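Local coordinates for protein glucose 1-dehydrogenase (Haloferax mediterranei, PDB 2B5W) that catalyses the zinc-dependent oxidation of D-glucose, and of several other aldose sugars, to the lactone with NADP(+) or, less readily, NAD(+) as electron acceptor, at residues P21-G26 and F127-E132; V84-R89 and Y134-P139. The protein carries 1 engineered substitution. One frame throughout, in Å; residues are numbered along the deposited sequence.

Contact 1: residues P21-G26 and F127-E132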
loop_
_atom_site.group_PDB
_atom_site.type_symbol
_atom_site.label_atom_id
_atom_site.label_comp_id
_atom_site.label_asym_id
_atom_site.label_seq_id
_atom_site.Cartn_x
_atom_site.Cartn_y
_atom_site.Cartn_z
ATOM N N PRO A 21 -26.720 12.320 30.643
ATOM C CA PRO A 21 -26.675 13.325 29.594
ATOM C C PRO A 21 -28.060 13.550 28.976
ATOM O O PRO A 21 -28.934 12.681 29.049
ATOM C CB PRO A 21 -25.713 12.707 28.591
ATOM C CG PRO A 21 -25.968 11.309 28.728
ATOM C CD PRO A 21 -26.060 11.075 30.210
ATOM N N GLU A 22 -28.258 14.767 28.467
ATOM C CA GLU A 22 -29.461 15.131 27.730
ATOM C C GLU A 22 -29.061 15.342 26.265
ATOM O O GLU A 22 -28.059 15.987 25.956
ATOM C CB GLU A 22 -30.110 16.420 28.303
ATOM C CG GLU A 22 -30.383 16.356 29.803
ATOM C CD GLU A 22 -31.124 17.580 30.333
ATOM O OE1 GLU A 22 -30.999 18.663 29.726
ATOM O OE2 GLU A 22 -31.828 17.451 31.351
ATOM N N PRO A 23 -29.842 14.799 25.338
ATOM C CA PRO A 23 -29.538 14.899 23.913
ATOM C C PRO A 23 -29.730 16.309 23.374
ATOM O O PRO A 23 -30.731 16.952 23.693
ATOM C CB PRO A 23 -30.543 13.957 23.259
ATOM C CG PRO A 23 -31.628 13.820 24.219
ATOM C CD PRO A 23 -31.064 14.040 25.601
ATOM N N GLU A 24 -28.739 16.778 22.634
ATOM C CA GLU A 24 -28.824 18.006 21.849
ATOM C C GLU A 24 -29.518 17.747 20.526
ATOM O O GLU A 24 -29.810 16.612 20.174
ATOM C CB GLU A 24 -27.427 18.585 21.617
ATOM C CG GLU A 24 -26.691 18.873 22.915
ATOM C CD GLU A 24 -25.606 19.922 22.779
ATOM O OE1 GLU A 24 -24.785 19.801 21.852
ATOM O OE2 GLU A 24 -25.572 20.857 23.606
ATOM N N SER A 25 -29.816 18.795 19.776
ATOM C CA SER A 25 -30.461 18.599 18.484
ATOM C C SER A 25 -29.665 17.649 17.613
ATOM O O SER A 25 -28.437 17.769 17.523
ATOM C CB SER A 25 -30.583 19.926 17.727
ATOM O OG SER A 25 -31.279 19.762 16.493
ATOM N N GLY A 26 -30.373 16.752 16.938
ATOM C CA GLY A 26 -29.750 15.784 16.054
ATOM C C GLY A 26 -29.216 14.562 16.786
ATOM O O GLY A 26 -28.699 13.673 16.124
ATOM N N PHE A 127 -26.239 5.467 30.468
ATOM C CA PHE A 127 -26.821 6.162 29.316
ATOM C C PHE A 127 -25.745 6.954 28.597
ATOM O O PHE A 127 -24.748 7.372 29.183
ATOM C CB PHE A 127 -27.945 7.125 29.714
ATOM C CG PHE A 127 -29.105 6.461 30.369
ATOM C CD1 PHE A 127 -30.223 6.065 29.637
ATOM C CD2 PHE A 127 -29.057 6.172 31.728
ATOM C CE1 PHE A 127 -31.275 5.420 30.262
ATOM C CE2 PHE A 127 -30.099 5.517 32.344
ATOM C CZ PHE A 127 -31.211 5.148 31.621
ATOM N N PHE A 128 -25.950 7.153 27.294
ATOM C CA PHE A 128 -25.137 8.071 26.524
ATOM C C PHE A 128 -25.975 8.706 25.407
ATOM O O PHE A 128 -27.051 8.194 25.065
ATOM C CB PHE A 128 -23.860 7.390 25.971
ATOM C CG PHE A 128 -24.098 6.301 24.959
ATOM C CD1 PHE A 128 -24.248 4.975 25.361
ATOM C CD2 PHE A 128 -24.182 6.603 23.610
ATOM C CE1 PHE A 128 -24.453 3.961 24.418
ATOM C CE2 PHE A 128 -24.401 5.598 22.650
ATOM C CZ PHE A 128 -24.544 4.296 23.048
ATOM N N THR A 129 -25.480 9.814 24.876
ATOM C CA THR A 129 -26.041 10.403 23.698
ATOM C C THR A 129 -25.132 10.252 22.517
ATOM O O THR A 129 -23.933 10.061 22.654
ATOM C CB THR A 129 -26.324 11.890 23.922
ATOM O OG1 THR A 129 -25.112 12.569 24.309
ATOM C CG2 THR A 129 -27.319 12.059 25.085
ATOM N N SER A 130 -25.694 10.402 21.318
ATOM C CA SER A 130 -24.886 10.562 20.108
ATOM C C SER A 130 -25.729 11.101 18.979
ATOM O O SER A 130 -26.933 10.849 18.948
ATOM C CB SER A 130 -24.274 9.217 19.617
ATOM O OG SER A 130 -23.091 8.882 20.363
ATOM N N PRO A 131 -25.099 11.846 18.060
ATOM C CA PRO A 131 -25.777 12.249 16.827
ATOM C C PRO A 131 -26.378 11.003 16.166
ATOM O O PRO A 131 -25.741 9.940 16.129
ATOM C CB PRO A 131 -24.643 12.846 15.983
ATOM C CG PRO A 131 -23.680 13.386 17.017
ATOM C CD PRO A 131 -23.704 12.311 18.080
ATOM N N GLU A 132 -27.578 11.113 15.618
ATOM C CA GLU A 132 -28.136 9.981 14.880
ATOM C C GLU A 132 -27.258 9.521 13.726
ATOM O O GLU A 132 -27.226 8.331 13.395
ATOM C CB GLU A 132 -29.549 10.239 14.391
ATOM C CG GLU A 132 -29.647 11.382 13.405
ATOM C CD GLU A 132 -31.058 11.605 12.856
ATOM O OE1 GLU A 132 -31.781 10.613 12.653
ATOM O OE2 GLU A 132 -31.438 12.785 12.649
#

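Contact 2: residues V84-R89 and Y134-P139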
loop_
_atom_site.group_PDB
_atom_site.type_symbol
_atom_site.label_atom_id
_atom_site.label_comp_id
_atom_site.label_asym_id
_atom_site.label_seq_id
_atom_site.Cartn_x
_atom_site.Cartn_y
_atom_site.Cartn_z
ATOM N N VAL A 84 -25.465 0.769 17.590
ATOM C CA VAL A 84 -24.057 0.808 17.902
ATOM C C VAL A 84 -23.519 2.168 17.473
ATOM O O VAL A 84 -23.652 2.556 16.308
ATOM C CB VAL A 84 -23.302 -0.320 17.140
ATOM C CG1 VAL A 84 -21.836 -0.165 17.297
ATOM C CG2 VAL A 84 -23.777 -1.695 17.624
ATOM N N PRO A 85 -22.874 2.894 18.373
ATOM C CA PRO A 85 -22.275 4.186 18.001
ATOM C C PRO A 85 -20.911 4.033 17.342
ATOM O O PRO A 85 -20.091 3.179 17.748
ATOM C CB PRO A 85 -22.098 4.890 19.374
ATOM C CG PRO A 85 -21.847 3.754 20.316
ATOM C CD PRO A 85 -22.691 2.584 19.810
ATOM N N THR A 86 -20.606 4.927 16.396
ATOM C CA THR A 86 -19.238 5.051 15.923
ATOM C C THR A 86 -18.437 5.767 17.021
ATOM O O THR A 86 -18.997 6.254 18.016
ATOM C CB THR A 86 -19.127 5.830 14.615
ATOM O OG1 THR A 86 -19.555 7.181 14.872
ATOM C CG2 THR A 86 -20.035 5.267 13.543
ATOM N N VAL A 87 -17.149 5.791 16.835
ATOM C CA VAL A 87 -16.215 6.245 17.854
ATOM C C VAL A 87 -15.769 7.692 17.699
ATOM O O VAL A 87 -15.589 8.396 18.696
ATOM C CB VAL A 87 -15.001 5.310 17.863
ATOM C CG1 VAL A 87 -14.012 5.714 18.941
ATOM C CG2 VAL A 87 -15.455 3.854 18.132
ATOM N N ARG A 88 -15.603 8.178 16.459
ATOM C CA ARG A 88 -15.022 9.499 16.308
ATOM C C ARG A 88 -16.041 10.601 16.302
ATOM O O ARG A 88 -17.121 10.487 15.736
ATOM C CB ARG A 88 -14.160 9.571 15.049
ATOM C CG ARG A 88 -12.846 8.886 15.209
ATOM C CD ARG A 88 -11.888 8.986 14.048
ATOM N NE ARG A 88 -10.611 8.342 14.366
ATOM C CZ ARG A 88 -9.522 8.448 13.621
ATOM N NH1 ARG A 88 -9.548 9.159 12.505
ATOM N NH2 ARG A 88 -8.384 7.882 14.012
ATOM N N ARG A 89 -15.664 11.679 16.974
ATOM C CA ARG A 89 -16.477 12.898 17.073
ATOM C C ARG A 89 -15.575 14.090 16.788
ATOM O O ARG A 89 -14.353 14.031 16.971
ATOM C CB ARG A 89 -17.101 13.015 18.458
ATOM C CG ARG A 89 -18.035 11.874 18.803
ATOM C CD ARG A 89 -19.363 11.876 18.069
ATOM N NE ARG A 89 -20.215 10.781 18.496
ATOM C CZ ARG A 89 -20.131 9.532 18.008
ATOM N NH1 ARG A 89 -19.289 9.224 17.057
ATOM N NH2 ARG A 89 -20.916 8.606 18.485
ATOM N N TYR A 134 -24.192 9.078 13.697
ATOM C CA TYR A 134 -23.153 8.202 14.253
ATOM C C TYR A 134 -23.733 7.046 15.062
ATOM O O TYR A 134 -22.973 6.350 15.747
ATOM C CB TYR A 134 -22.161 8.995 15.116
ATOM C CG TYR A 134 -21.508 10.154 14.374
ATOM C CD1 TYR A 134 -21.025 9.989 13.096
ATOM C CD2 TYR A 134 -21.465 11.417 14.928
ATOM C CE1 TYR A 134 -20.456 11.037 12.402
ATOM C CE2 TYR A 134 -20.891 12.466 14.235
ATOM C CZ TYR A 134 -20.406 12.276 12.964
ATOM O OH TYR A 134 -19.847 13.329 12.215
ATOM N N LEU A 135 -25.035 6.829 14.966
ATOM C CA LEU A 135 -25.687 5.666 15.566
ATOM C C LEU A 135 -26.072 4.754 14.422
ATOM O O LEU A 135 -26.831 5.155 13.532
ATOM C CB LEU A 135 -26.923 6.047 16.389
ATOM C CG LEU A 135 -26.580 6.770 17.697
ATOM C CD1 LEU A 135 -27.770 7.369 18.383
ATOM C CD2 LEU A 135 -25.797 5.839 18.653
ATOM N N VAL A 136 -25.581 3.519 14.463
ATOM C CA VAL A 136 -25.874 2.557 13.423
ATOM C C VAL A 136 -26.875 1.544 13.946
ATOM O O VAL A 136 -26.601 0.803 14.887
ATOM C CB VAL A 136 -24.591 1.846 12.958
ATOM C CG1 VAL A 136 -24.924 0.845 11.842
ATOM C CG2 VAL A 136 -23.536 2.862 12.532
ATOM N N ARG A 137 -28.062 1.497 13.356
ATOM C CA ARG A 137 -29.020 0.485 13.729
ATOM C C ARG A 137 -28.486 -0.865 13.306
ATOM O O ARG A 137 -27.904 -1.014 12.225
ATOM C CB ARG A 137 -30.352 0.747 13.014
ATOM C CG ARG A 137 -31.088 1.964 13.593
ATOM C CD ARG A 137 -32.231 2.479 12.700
ATOM N NE ARG A 137 -31.655 3.161 11.565
ATOM C CZ ARG A 137 -32.341 3.810 10.625
ATOM N NH1 ARG A 137 -33.660 3.855 10.650
ATOM N NH2 ARG A 137 -31.677 4.391 9.644
ATOM N N ILE A 138 -28.674 -1.846 14.187
ATOM C CA ILE A 138 -28.267 -3.219 13.895
ATOM C C ILE A 138 -29.470 -4.119 14.134
ATOM O O ILE A 138 -30.411 -3.783 14.879
ATOM C CB ILE A 138 -27.043 -3.653 14.759
ATOM C CG1 ILE A 138 -27.413 -3.769 16.237
ATOM C CG2 ILE A 138 -25.874 -2.729 14.557
ATOM C CD1 ILE A 138 -26.311 -4.446 17.068
ATOM N N PRO A 139 -29.414 -5.334 13.588
ATOM C CA PRO A 139 -30.504 -6.278 13.876
ATOM C C PRO A 139 -30.742 -6.501 15.372
ATOM O O PRO A 139 -29.794 -6.578 16.180
ATOM C CB PRO A 139 -30.052 -7.559 13.166
ATOM C CG PRO A 139 -29.161 -7.086 12.084
ATOM C CD PRO A 139 -28.388 -5.903 12.712
#

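Contact 1: residues P21-G26 and F127-E132
Gly26 O receives the amide of Glu132 at the far end of two backbones that run the same way, their end-to-end directions only 9° apart. Residues 127-131 form a strand, while 21-26 is an irregular loop that follows it without strand pairing: CA atoms of Pro23 and Thr129 stand 5.7 Å apart, and the one hydrogen bond between the segments comes at the last residue of each. Glu132 N to Gly26 O measures 2.8 Å, nearly straight at 166° and in the plane of the carbonyl. Pro131 CA adds a weaker CA-H...O contact to the same oxygen at 3.3 Å. The N-H of Gly26 is held by Asp74.

Side chains meet mainly around the methyl of Thr129. With CG2 anti to the carbonyl carbon and beside the backbone N, this methyl reaches the peptide joining Glu22 to Pro23, 3.7 Å from Pro23 N. The side chains of Pro21 and Thr129 lie alongside one another, pointing opposite ways, with Pro21 CB within 3.9 Å of Thr129 CG2. The Pro21 ring then continues over the strand, CG lying 4.0 Å from Phe128 CA and CD facing Phe127 O. Phe127 brings just its CB near Pro21 CD; the ring swings off to Arg20, where it makes a cation-pi contact. At the other end, Glu132 CG passes 3.7 Å from Gly26 O, and its carboxylate goes on to the amide of Glu76.

The side-chain packing, a threonine methyl against two proline rings and the Glu22-Pro23 peptide, lies at the surface. It lays the loop leading into strand 27-37 over strand 127-131, the antiparallel neighbour of 27-37, in the GroES-like catalytic domain of the zinc-containing alcohol dehydrogenase family.

Contact 2: residues V84-R89 and Y134-P139
The guanidinium of Arg89 lies against the root of Tyr134, the two side chains pointing opposite ways with guanidinium and ring planes 21° apart. CB of Tyr134 sits 3.3 Å above one face of the guanidinium, offset toward its rim, with Arg89 NH1 3.5 Å from Tyr134 CB. A bend at chi2 (-72°) turns CD of Arg89 toward the ring, 3.8 Å from Tyr134 CD2. NH1 also bonds Arg88 O in the guanidinium plane and Thr86 OG1 from a tilt, and both terminal nitrogens make weak bonds to Thr86 O. These bonds fix the rotation of the group, and NH2 has a further partner in Ser130 OG.

Thr86 crosses Tyr134 obliquely. Its OG1, placed between the backbone N and the carbonyl carbon (chi1 65°), comes 3.2 Å from Tyr134 CB, while Thr86 N donates to Tyr134 O at 2.8 Å. Farther along, Val84 and Ile138 cross at about a right angle, Val84 CG2 reaching Ile138 CD1 at 3.8 Å. Val84 and Val136 point to the sheet face covered by Phe309 of helix 306-318. Pro85 and Leu135 take the other face, Pro85 CB 3.9 Å from Leu135 CD2.

The backbones that carry these side chains run antiparallel. Val84 and Val136 form a hydrogen-bonded pair through two reciprocal N-H...O bonds, Pro85 and Leu135 the non-hydrogen-bonded pair beside it. Pro85 CA adds a CA-H...O contact to Tyr134 O. This buried pairing of strands 82-85 and 135-137 belongs to the catalytic domain of the medium-chain alcohol dehydrogenase fold; the side chain of Val84 is about 5 Å from that of Glu150, known to bind catalytic zinc and substrate, though the zinc seen here is held by Cys38 (engineered), His63 and Glu64.

In the fold
From the N terminus, the chain passes through 21-26, enters strand 27-37, and returns at 127-132, where contact 1 closes a loop of 100 intervening residues. Segment 84-89 lies inside that loop, but its partner 134-139 follows just beyond, so contact 2 closes a second loop of 44 residues and the two cross rather than nest. Strands 127-131 and 135-137 are consecutive and reach the same sheet, joining the outer contact to the buried one. The two contacts also touch directly: Ser130 OG and Arg89 NH2 are 2.9 Å apart, a probable hydrogen bond, and Phe128 packs on Pro85. Together they tie the surface loop to the domain interior.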